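Local atomic coordinates of regulator of chromosome condensation (Saccharomyces cerevisiae, PDB entry 3OF7), a protein that acts as a guanine nucleotide exchange factor, promoting replacement of GDP by GTP on the GTPases GSP1 and GSP2, and binds chromatin. Residues V150-A155 / I206-P211; F32-G37 / K54-N59; P377-V382 / S389-Q394. All coordinates share one frame; numbering follows the deposited sequence.

Contact 1: V150-A155 / I206-P211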
loop_
_atom_site.group_PDB
_atom_site.type_symbol
_atom_site.label_atom_id
_atom_site.label_comp_id
_atom_site.label_asym_id
_atom_site.label_seq_id
_atom_site.Cartn_x
_atom_site.Cartn_y
_atom_site.Cartn_z
ATOM N N VAL A 150 -9.727 15.937 2.449
ATOM C CA VAL A 150 -8.988 14.698 2.671
ATOM C C VAL A 150 -7.521 14.915 2.301
ATOM O O VAL A 150 -7.223 15.471 1.239
ATOM C CB VAL A 150 -9.557 13.546 1.823
ATOM C CG1 VAL A 150 -8.723 12.267 2.003
ATOM C CG2 VAL A 150 -11.036 13.295 2.157
ATOM N N VAL A 151 -6.613 14.478 3.165
ATOM C CA VAL A 151 -5.177 14.553 2.872
ATOM C C VAL A 151 -4.558 13.182 2.616
ATOM O O VAL A 151 -3.488 13.087 2.022
ATOM C CB VAL A 151 -4.370 15.310 3.961
ATOM C CG1 VAL A 151 -4.906 16.742 4.138
ATOM C CG2 VAL A 151 -4.387 14.549 5.290
ATOM N N GLN A 152 -5.234 12.123 3.055
ATOM C CA GLN A 152 -4.775 10.760 2.766
ATOM C C GLN A 152 -5.919 9.752 2.796
ATOM O O GLN A 152 -6.786 9.821 3.661
ATOM C CB GLN A 152 -3.669 10.313 3.733
ATOM C CG GLN A 152 -2.951 9.035 3.266
ATOM C CD GLN A 152 -2.029 8.411 4.303
ATOM O OE1 GLN A 152 -1.692 9.025 5.317
ATOM N NE2 GLN A 152 -1.609 7.170 4.041
ATOM N N LEU A 153 -5.897 8.819 1.846
ATOM C CA LEU A 153 -6.806 7.679 1.842
ATOM C C LEU A 153 -6.032 6.416 2.216
ATOM O O LEU A 153 -4.823 6.349 2.036
ATOM C CB LEU A 153 -7.495 7.532 0.474
ATOM C CG LEU A 153 -8.486 8.635 0.074
ATOM C CD1 LEU A 153 -8.909 8.464 -1.380
ATOM C CD2 LEU A 153 -9.710 8.609 0.976
ATOM N N ALA A 154 -6.724 5.427 2.776
ATOM C CA ALA A 154 -6.105 4.139 3.072
ATOM C C ALA A 154 -7.124 3.027 2.928
ATOM O O ALA A 154 -8.291 3.178 3.309
ATOM C CB ALA A 154 -5.499 4.123 4.458
ATOM N N ALA A 155 -6.683 1.912 2.366
ATOM C CA ALA A 155 -7.576 0.794 2.133
ATOM C C ALA A 155 -6.847 -0.479 2.526
ATOM O O ALA A 155 -5.705 -0.707 2.091
ATOM C CB ALA A 155 -8.008 0.743 0.658
ATOM N N ILE A 206 -4.156 13.366 13.949
ATOM C CA ILE A 206 -3.591 12.271 13.165
ATOM C C ILE A 206 -2.968 12.862 11.897
ATOM O O ILE A 206 -3.572 13.722 11.252
ATOM C CB ILE A 206 -4.667 11.218 12.820
ATOM C CG1 ILE A 206 -5.315 10.679 14.107
ATOM C CG2 ILE A 206 -4.065 10.084 11.954
ATOM C CD1 ILE A 206 -4.296 10.198 15.177
ATOM N N VAL A 207 -1.762 12.412 11.566
ATOM C CA VAL A 207 -0.996 12.970 10.442
ATOM C C VAL A 207 -0.733 11.971 9.301
ATOM O O VAL A 207 -0.475 12.377 8.162
ATOM C CB VAL A 207 0.346 13.588 10.917
ATOM C CG1 VAL A 207 0.095 14.694 11.950
ATOM C CG2 VAL A 207 1.300 12.514 11.476
ATOM N N GLN A 208 -0.804 10.675 9.605
ATOM C CA GLN A 208 -0.496 9.642 8.611
ATOM C C GLN A 208 -1.197 8.315 8.890
ATOM O O GLN A 208 -1.388 7.933 10.051
ATOM C CB GLN A 208 1.010 9.405 8.518
ATOM C CG GLN A 208 1.430 8.673 7.239
ATOM C CD GLN A 208 2.822 8.096 7.296
ATOM O OE1 GLN A 208 3.487 8.110 8.337
ATOM N NE2 GLN A 208 3.278 7.573 6.166
ATOM N N LEU A 209 -1.552 7.622 7.811
ATOM C CA LEU A 209 -2.170 6.295 7.890
ATOM C C LEU A 209 -1.239 5.239 7.308
ATOM O O LEU A 209 -0.423 5.549 6.434
ATOM C CB LEU A 209 -3.497 6.280 7.126
ATOM C CG LEU A 209 -4.474 7.444 7.311
ATOM C CD1 LEU A 209 -5.651 7.321 6.352
ATOM C CD2 LEU A 209 -4.991 7.515 8.751
ATOM N N ALA A 210 -1.355 4.002 7.789
ATOM C CA ALA A 210 -0.676 2.861 7.142
ATOM C C ALA A 210 -1.567 1.613 7.200
ATOM O O ALA A 210 -1.678 0.983 8.260
ATOM C CB ALA A 210 0.687 2.590 7.790
ATOM N N PRO A 211 -2.220 1.265 6.069
ATOM C CA PRO A 211 -3.115 0.109 6.036
ATOM C C PRO A 211 -2.397 -1.227 5.877
ATOM O O PRO A 211 -1.418 -1.335 5.136
ATOM C CB PRO A 211 -3.985 0.369 4.805
ATOM C CG PRO A 211 -3.123 1.200 3.898
ATOM C CD PRO A 211 -2.257 2.036 4.808
HETATM O O HOH W 1 -0.666 11.708 5.446
#

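Contact 2: F32-G37 / K54-N59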
loop_
_atom_site.group_PDB
_atom_site.type_symbol
_atom_site.label_atom_id
_atom_site.label_comp_id
_atom_site.label_asym_id
_atom_site.label_seq_id
_atom_site.Cartn_x
_atom_site.Cartn_y
_atom_site.Cartn_z
ATOM N N PHE A 32 -4.405 4.268 -14.635
ATOM C CA PHE A 32 -4.271 2.999 -15.337
ATOM C C PHE A 32 -4.455 1.851 -14.359
ATOM O O PHE A 32 -3.981 1.925 -13.231
ATOM C CB PHE A 32 -2.882 2.878 -15.963
ATOM C CG PHE A 32 -2.561 3.980 -16.925
ATOM C CD1 PHE A 32 -2.912 3.869 -18.270
ATOM C CD2 PHE A 32 -1.930 5.136 -16.484
ATOM C CE1 PHE A 32 -2.626 4.901 -19.168
ATOM C CE2 PHE A 32 -1.635 6.165 -17.376
ATOM C CZ PHE A 32 -1.980 6.047 -18.713
ATOM N N CYS A 33 -5.109 0.789 -14.816
ATOM C CA CYS A 33 -5.369 -0.387 -13.991
ATOM C C CYS A 33 -5.027 -1.646 -14.772
ATOM O O CYS A 33 -5.209 -1.699 -16.003
ATOM C CB CYS A 33 -6.850 -0.427 -13.585
ATOM S SG CYS A 33 -7.416 0.989 -12.604
ATOM N N TRP A 34 -4.529 -2.658 -14.069
ATOM C CA TRP A 34 -4.203 -3.934 -14.713
ATOM C C TRP A 34 -4.084 -5.071 -13.703
ATOM O O TRP A 34 -3.996 -4.825 -12.496
ATOM C CB TRP A 34 -2.931 -3.805 -15.558
ATOM C CG TRP A 34 -1.647 -3.598 -14.775
ATOM C CD1 TRP A 34 -0.749 -4.571 -14.401
ATOM C CD2 TRP A 34 -1.113 -2.356 -14.296
ATOM N NE1 TRP A 34 0.307 -4.004 -13.719
ATOM C CE2 TRP A 34 0.113 -2.649 -13.645
ATOM C CE3 TRP A 34 -1.548 -1.019 -14.352
ATOM C CZ2 TRP A 34 0.906 -1.658 -13.047
ATOM C CZ3 TRP A 34 -0.753 -0.033 -13.764
ATOM C CH2 TRP A 34 0.458 -0.359 -13.115
ATOM N N GLY A 35 -4.085 -6.307 -14.212
ATOM C CA GLY A 35 -4.029 -7.517 -13.388
ATOM C C GLY A 35 -5.355 -8.258 -13.453
ATOM O O GLY A 35 -5.997 -8.302 -14.505
ATOM N N THR A 36 -5.778 -8.818 -12.325
ATOM C CA THR A 36 -7.011 -9.613 -12.261
ATOM C C THR A 36 -8.073 -8.899 -11.421
ATOM O O THR A 36 -7.790 -8.408 -10.323
ATOM C CB THR A 36 -6.719 -11.052 -11.758
ATOM O OG1 THR A 36 -5.841 -11.689 -12.696
ATOM C CG2 THR A 36 -8.003 -11.898 -11.633
ATOM N N GLY A 37 -9.287 -8.834 -11.962
ATOM C CA GLY A 37 -10.381 -8.115 -11.327
ATOM C C GLY A 37 -11.630 -8.964 -11.191
ATOM O O GLY A 37 -12.739 -8.487 -11.444
ATOM N N LYS A 54 -3.772 -7.568 -18.949
ATOM C CA LYS A 54 -2.380 -7.987 -18.790
ATOM C C LYS A 54 -1.360 -6.856 -18.960
ATOM O O LYS A 54 -0.160 -7.074 -18.783
ATOM C CB LYS A 54 -2.080 -9.169 -19.737
ATOM C CG LYS A 54 -2.996 -10.370 -19.506
ATOM C CD LYS A 54 -2.797 -11.479 -20.533
ATOM C CE LYS A 54 -3.835 -12.585 -20.328
ATOM N NZ LYS A 54 -3.629 -13.756 -21.264
ATOM N N ARG A 55 -1.848 -5.660 -19.300
ATOM C CA ARG A 55 -1.014 -4.456 -19.448
ATOM C C ARG A 55 -1.791 -3.254 -18.924
ATOM O O ARG A 55 -3.019 -3.271 -18.974
ATOM C CB ARG A 55 -0.688 -4.212 -20.932
ATOM C CG ARG A 55 0.238 -5.231 -21.586
ATOM C CD ARG A 55 1.614 -5.185 -20.975
ATOM N NE ARG A 55 2.636 -5.748 -21.858
ATOM C CZ ARG A 55 3.937 -5.517 -21.721
ATOM N NH1 ARG A 55 4.375 -4.740 -20.729
ATOM N NH2 ARG A 55 4.800 -6.060 -22.572
ATOM N N PRO A 56 -1.089 -2.202 -18.437
ATOM C CA PRO A 56 -1.780 -1.012 -17.938
ATOM C C PRO A 56 -2.825 -0.491 -18.918
ATOM O O PRO A 56 -2.510 -0.223 -20.080
ATOM C CB PRO A 56 -0.644 0.005 -17.770
ATOM C CG PRO A 56 0.537 -0.839 -17.429
ATOM C CD PRO A 56 0.373 -2.095 -18.256
ATOM N N ARG A 57 -4.058 -0.373 -18.441
ATOM C CA ARG A 57 -5.183 0.042 -19.260
ATOM C C ARG A 57 -5.703 1.371 -18.737
ATOM O O ARG A 57 -6.029 1.494 -17.550
ATOM C CB ARG A 57 -6.277 -1.029 -19.202
ATOM C CG ARG A 57 -7.585 -0.664 -19.917
ATOM C CD ARG A 57 -7.547 -1.034 -21.402
ATOM N NE ARG A 57 -7.292 -2.461 -21.606
ATOM C CZ ARG A 57 -8.214 -3.415 -21.517
ATOM N NH1 ARG A 57 -9.479 -3.114 -21.232
ATOM N NH2 ARG A 57 -7.871 -4.678 -21.716
ATOM N N LEU A 58 -5.776 2.369 -19.615
ATOM C CA LEU A 58 -6.303 3.676 -19.221
ATOM C C LEU A 58 -7.734 3.520 -18.713
ATOM O O LEU A 58 -8.573 2.937 -19.390
ATOM C CB LEU A 58 -6.236 4.653 -20.398
ATOM C CG LEU A 58 -6.770 6.062 -20.127
ATOM C CD1 LEU A 58 -5.840 6.824 -19.182
ATOM C CD2 LEU A 58 -6.948 6.817 -21.448
ATOM N N ASN A 59 -8.008 4.013 -17.504
ATOM C CA ASN A 59 -9.328 3.844 -16.924
ATOM C C ASN A 59 -10.266 4.939 -17.438
ATOM O O ASN A 59 -10.072 6.121 -17.111
ATOM C CB ASN A 59 -9.262 3.842 -15.389
ATOM C CG ASN A 59 -10.547 3.363 -14.755
ATOM O OD1 ASN A 59 -11.632 3.834 -15.103
ATOM N ND2 ASN A 59 -10.436 2.415 -13.820
#

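Contact 3: P377-V382 / S389-Q394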
loop_
_atom_site.group_PDB
_atom_site.type_symbol
_atom_site.label_atom_id
_atom_site.label_comp_id
_atom_site.label_asym_id
_atom_site.label_seq_id
_atom_site.Cartn_x
_atom_site.Cartn_y
_atom_site.Cartn_z
ATOM N N PRO A 377 17.455 0.917 -12.170
ATOM C CA PRO A 377 17.506 2.368 -12.060
ATOM C C PRO A 377 17.296 2.827 -10.617
ATOM O O PRO A 377 16.875 2.038 -9.758
ATOM C CB PRO A 377 16.316 2.827 -12.917
ATOM C CG PRO A 377 15.400 1.664 -12.951
ATOM C CD PRO A 377 16.273 0.459 -12.927
ATOM N N LYS A 378 17.593 4.099 -10.364
ATOM C CA LYS A 378 17.214 4.747 -9.117
ATOM C C LYS A 378 15.697 4.907 -9.092
ATOM O O LYS A 378 15.091 5.294 -10.101
ATOM C CB LYS A 378 17.905 6.111 -8.992
ATOM C CG LYS A 378 19.432 6.037 -8.976
ATOM C CD LYS A 378 19.966 5.615 -7.609
ATOM C CE LYS A 378 21.483 5.391 -7.633
ATOM N NZ LYS A 378 22.077 5.443 -6.263
ATOM N N PHE A 379 15.082 4.579 -7.955
ATOM C CA PHE A 379 13.625 4.685 -7.824
ATOM C C PHE A 379 13.202 5.861 -6.960
ATOM O O PHE A 379 13.894 6.223 -6.018
ATOM C CB PHE A 379 13.013 3.400 -7.261
ATOM C CG PHE A 379 13.226 2.192 -8.133
ATOM C CD1 PHE A 379 13.987 1.120 -7.680
ATOM C CD2 PHE A 379 12.659 2.123 -9.406
ATOM C CE1 PHE A 379 14.183 -0.017 -8.488
ATOM C CE2 PHE A 379 12.845 0.998 -10.214
ATOM C CZ PHE A 379 13.608 -0.072 -9.751
ATOM N N LYS A 380 12.044 6.432 -7.273
ATOM C CA LYS A 380 11.506 7.535 -6.486
ATOM C C LYS A 380 10.278 7.159 -5.639
ATOM O O LYS A 380 9.973 7.836 -4.667
ATOM C CB LYS A 380 11.253 8.779 -7.356
ATOM C CG LYS A 380 10.267 8.586 -8.504
ATOM C CD LYS A 380 10.020 9.915 -9.217
ATOM C CE LYS A 380 8.952 9.791 -10.285
ATOM N NZ LYS A 380 8.488 11.147 -10.778
ATOM N N SER A 381 9.578 6.086 -6.016
ATOM C CA SER A 381 8.483 5.542 -5.200
ATOM C C SER A 381 8.330 4.046 -5.452
ATOM O O SER A 381 8.803 3.527 -6.460
ATOM C CB SER A 381 7.149 6.263 -5.469
ATOM O OG SER A 381 6.638 5.954 -6.764
ATOM N N VAL A 382 7.668 3.361 -4.528
ATOM C CA VAL A 382 7.505 1.913 -4.609
ATOM C C VAL A 382 6.148 1.528 -4.013
ATOM O O VAL A 382 5.648 2.201 -3.115
ATOM C CB VAL A 382 8.697 1.188 -3.908
ATOM C CG1 VAL A 382 8.772 1.526 -2.410
ATOM C CG2 VAL A 382 8.667 -0.321 -4.133
ATOM N N SER A 389 5.241 -6.355 -6.857
ATOM C CA SER A 389 5.612 -4.992 -6.541
ATOM C C SER A 389 5.706 -4.183 -7.823
ATOM O O SER A 389 5.857 -4.739 -8.914
ATOM C CB SER A 389 6.952 -4.942 -5.812
ATOM O OG SER A 389 7.004 -5.876 -4.739
ATOM N N VAL A 390 5.610 -2.870 -7.667
ATOM C CA VAL A 390 5.806 -1.923 -8.751
ATOM C C VAL A 390 6.600 -0.753 -8.180
ATOM O O VAL A 390 6.233 -0.192 -7.143
ATOM C CB VAL A 390 4.460 -1.413 -9.339
ATOM C CG1 VAL A 390 4.697 -0.419 -10.491
ATOM C CG2 VAL A 390 3.583 -2.571 -9.807
ATOM N N ALA A 391 7.701 -0.409 -8.843
ATOM C CA ALA A 391 8.504 0.758 -8.467
ATOM C C ALA A 391 8.583 1.751 -9.626
ATOM O O ALA A 391 8.493 1.362 -10.795
ATOM C CB ALA A 391 9.902 0.327 -8.033
ATOM N N VAL A 392 8.747 3.030 -9.302
ATOM C CA VAL A 392 8.820 4.067 -10.336
ATOM C C VAL A 392 10.216 4.656 -10.363
ATOM O O VAL A 392 10.690 5.190 -9.356
ATOM C CB VAL A 392 7.789 5.188 -10.105
ATOM C CG1 VAL A 392 7.854 6.213 -11.248
ATOM C CG2 VAL A 392 6.397 4.607 -10.010
ATOM N N ALA A 393 10.878 4.538 -11.511
ATOM C CA ALA A 393 12.216 5.095 -11.683
ATOM C C ALA A 393 12.163 6.612 -11.614
ATOM O O ALA A 393 11.113 7.207 -11.809
ATOM C CB ALA A 393 12.827 4.643 -13.020
ATOM N N GLN A 394 13.304 7.246 -11.364
ATOM C CA GLN A 394 13.337 8.709 -11.298
ATOM C C GLN A 394 12.763 9.349 -12.572
ATOM O O GLN A 394 12.110 10.389 -12.498
ATOM C CB GLN A 394 14.752 9.215 -11.003
ATOM C CG GLN A 394 15.218 8.949 -9.567
ATOM C CD GLN A 394 16.641 9.424 -9.300
ATOM O OE1 GLN A 394 17.428 9.635 -10.225
ATOM N NE2 GLN A 394 16.977 9.586 -8.027
HETATM O O HOH W 2 15.251 9.314 -5.957
#

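Contact 1: V150-A155 / I206-P211
Gln152 reaches Leu209 with CG anti to its backbone N (chi1 -167°) and the chain extended beyond. The two side chains pass each other, pointing opposite ways. The amide of Gln152 grips the Leu209 backbone at both ends. Leu209 N donates to Gln152 OE1 over 2.9 Å, tilted from the plane of that carbonyl. Gln152 NE2 donates to Leu209 O at 3.1 Å, from above the Leu209 carbonyl plane. Two bonds to one residue should hold the amide against rotation. A water adds a third link, donating to both Gln152 OE1 and Val207 O. Strands 150-155 and 206-211 are the first strands of two successive blades of the RCC1-like beta-propeller. Their axes run at 17° to each other and approach to 6.4 Å, and the side-chain amide bridges the gap between the sheets. Further along, Ala154 CB touches Leu209 CD1 at 3.7 Å and Pro211 CG at 3.8 Å. Pro211 CB also lies 3.4 Å from Ala155 O. Gln208 turns the other way: NE2 bonds Tyr23 OH, and OE1 meets Ile262 N of strand 259-264, as Gln152 OE1 meets Leu209 N.

Contact 2: F32-G37 / K54-N59
Phe32 and Leu58 form an antiparallel non-hydrogen-bonded pair, and Cys33 and Arg57 the hydrogen-bonded pair next to it, with the axes of the short strands 32-34 and 56-58 at 137°. Cys33 N donates to Arg57 O and Arg57 N to Cys33 O, each over 3.0 Å. Phe32 and Leu58 lie on one face of the sheet, Cys33 and Arg57 on the other. With CG anti to the carbonyl carbon (chi1 -58°), Phe32 lays its ring beside Leu58. Its CE1 meets Leu58 CD1 at 3.7 Å, and CD1 of the ring lies beside the Leu58 backbone. His432 packs edge-to-face with the same ring. Pro56 sits over one face of the Trp34 indole, with CG 3.9 Å from the centroid of the six-membered ring, a CH-pi contact. Pro56 CB also touches Trp34 CE3 at 3.7 Å. The Trp34 CB carbon rests 3.5 Å from Arg55 O. Asn59 ND2 donates to Cys33 SG over 3.6 Å, nearly straight at 171° and with the sulfur in the amide plane. The same nitrogen bonds Gly43 O, and Asn59 OD1 accepts from Phe61 N. The guanidinium of Arg57 turns instead to Asn50. Strand 56-58 is an outermost strand of its propeller blade, and strand 30-34 joins it to strand 443-450, the last strand of the chain. The chemistry is therefore mixed. Two backbone bonds set the pairing, while apolar contacts join Phe32 to Leu58 and a CH-pi contact joins Trp34 to Pro56. The long bond to sulfur is probably a modest addition, and the carboxamide of Asn59 is likely to be fixed mainly by its partners Phe61 and Gly43.

Contact 3: P377-V382 / S389-Q394
The Phe379 ring lies flat against the methyl of Ala391, placed there with CG anti to the carbonyl carbon (chi1 -62°). Ala391 CB stands 3.7 Å from the ring centroid, 17° off the normal, in a CH-pi contact. Pro377 O lies over the opposite face, and the Ala393 backbone N meets the ring edge in plane. The Phe379 side chain also touches Leu328 of strand 324-329. An alanine here would probably leave the Ala391 methyl without its aromatic cover and open a gap beside Leu328. Lys380 and Val392 cross obliquely, CE of the lysine 3.9 Å from Val392 CG1. Ser381 OG lies alongside Val392, 3.5 Å from its CG2. At the other end, Lys378 CB lies 3.6 Å from Gln394 CD, while Lys378 NZ forms a salt bridge with Asp333. Gln394 NE2 also donates to a water. Three backbone bonds join the two segments. Lys380 N to Val392 O is 2.8 Å long, and Val392 N to Ser381 O is 2.9 Å. Gln394 N donates to Lys378 O. Between Phe379 and Ser381 the pairing slips by one residue, a beta bulge in the antiparallel hairpin of strands 379-384 and 388-393, the first two of a four-stranded propeller blade.

In the fold
The three contacts lie in one RCC1-like beta-propeller and follow one another along the chain in the order 2, 1, 3. None touches another. Contacts 2 and 3 come nearest, with about 4 Å between nearest atoms and 19 Å between centres. Contact 1 is about 13 Å from contact 2 and 11 Å from contact 3 by nearest atoms. Contact 1 joins two blades, whereas contacts 2 and 3 each pair strands within one blade. Strand 432-439 relates the latter two: it belongs to the same sheet as contact 2, and its Val437 touches Val390 and Val392 of contact 3. The blade of contact 2 combines N-terminal and C-terminal strands and so closes the propeller.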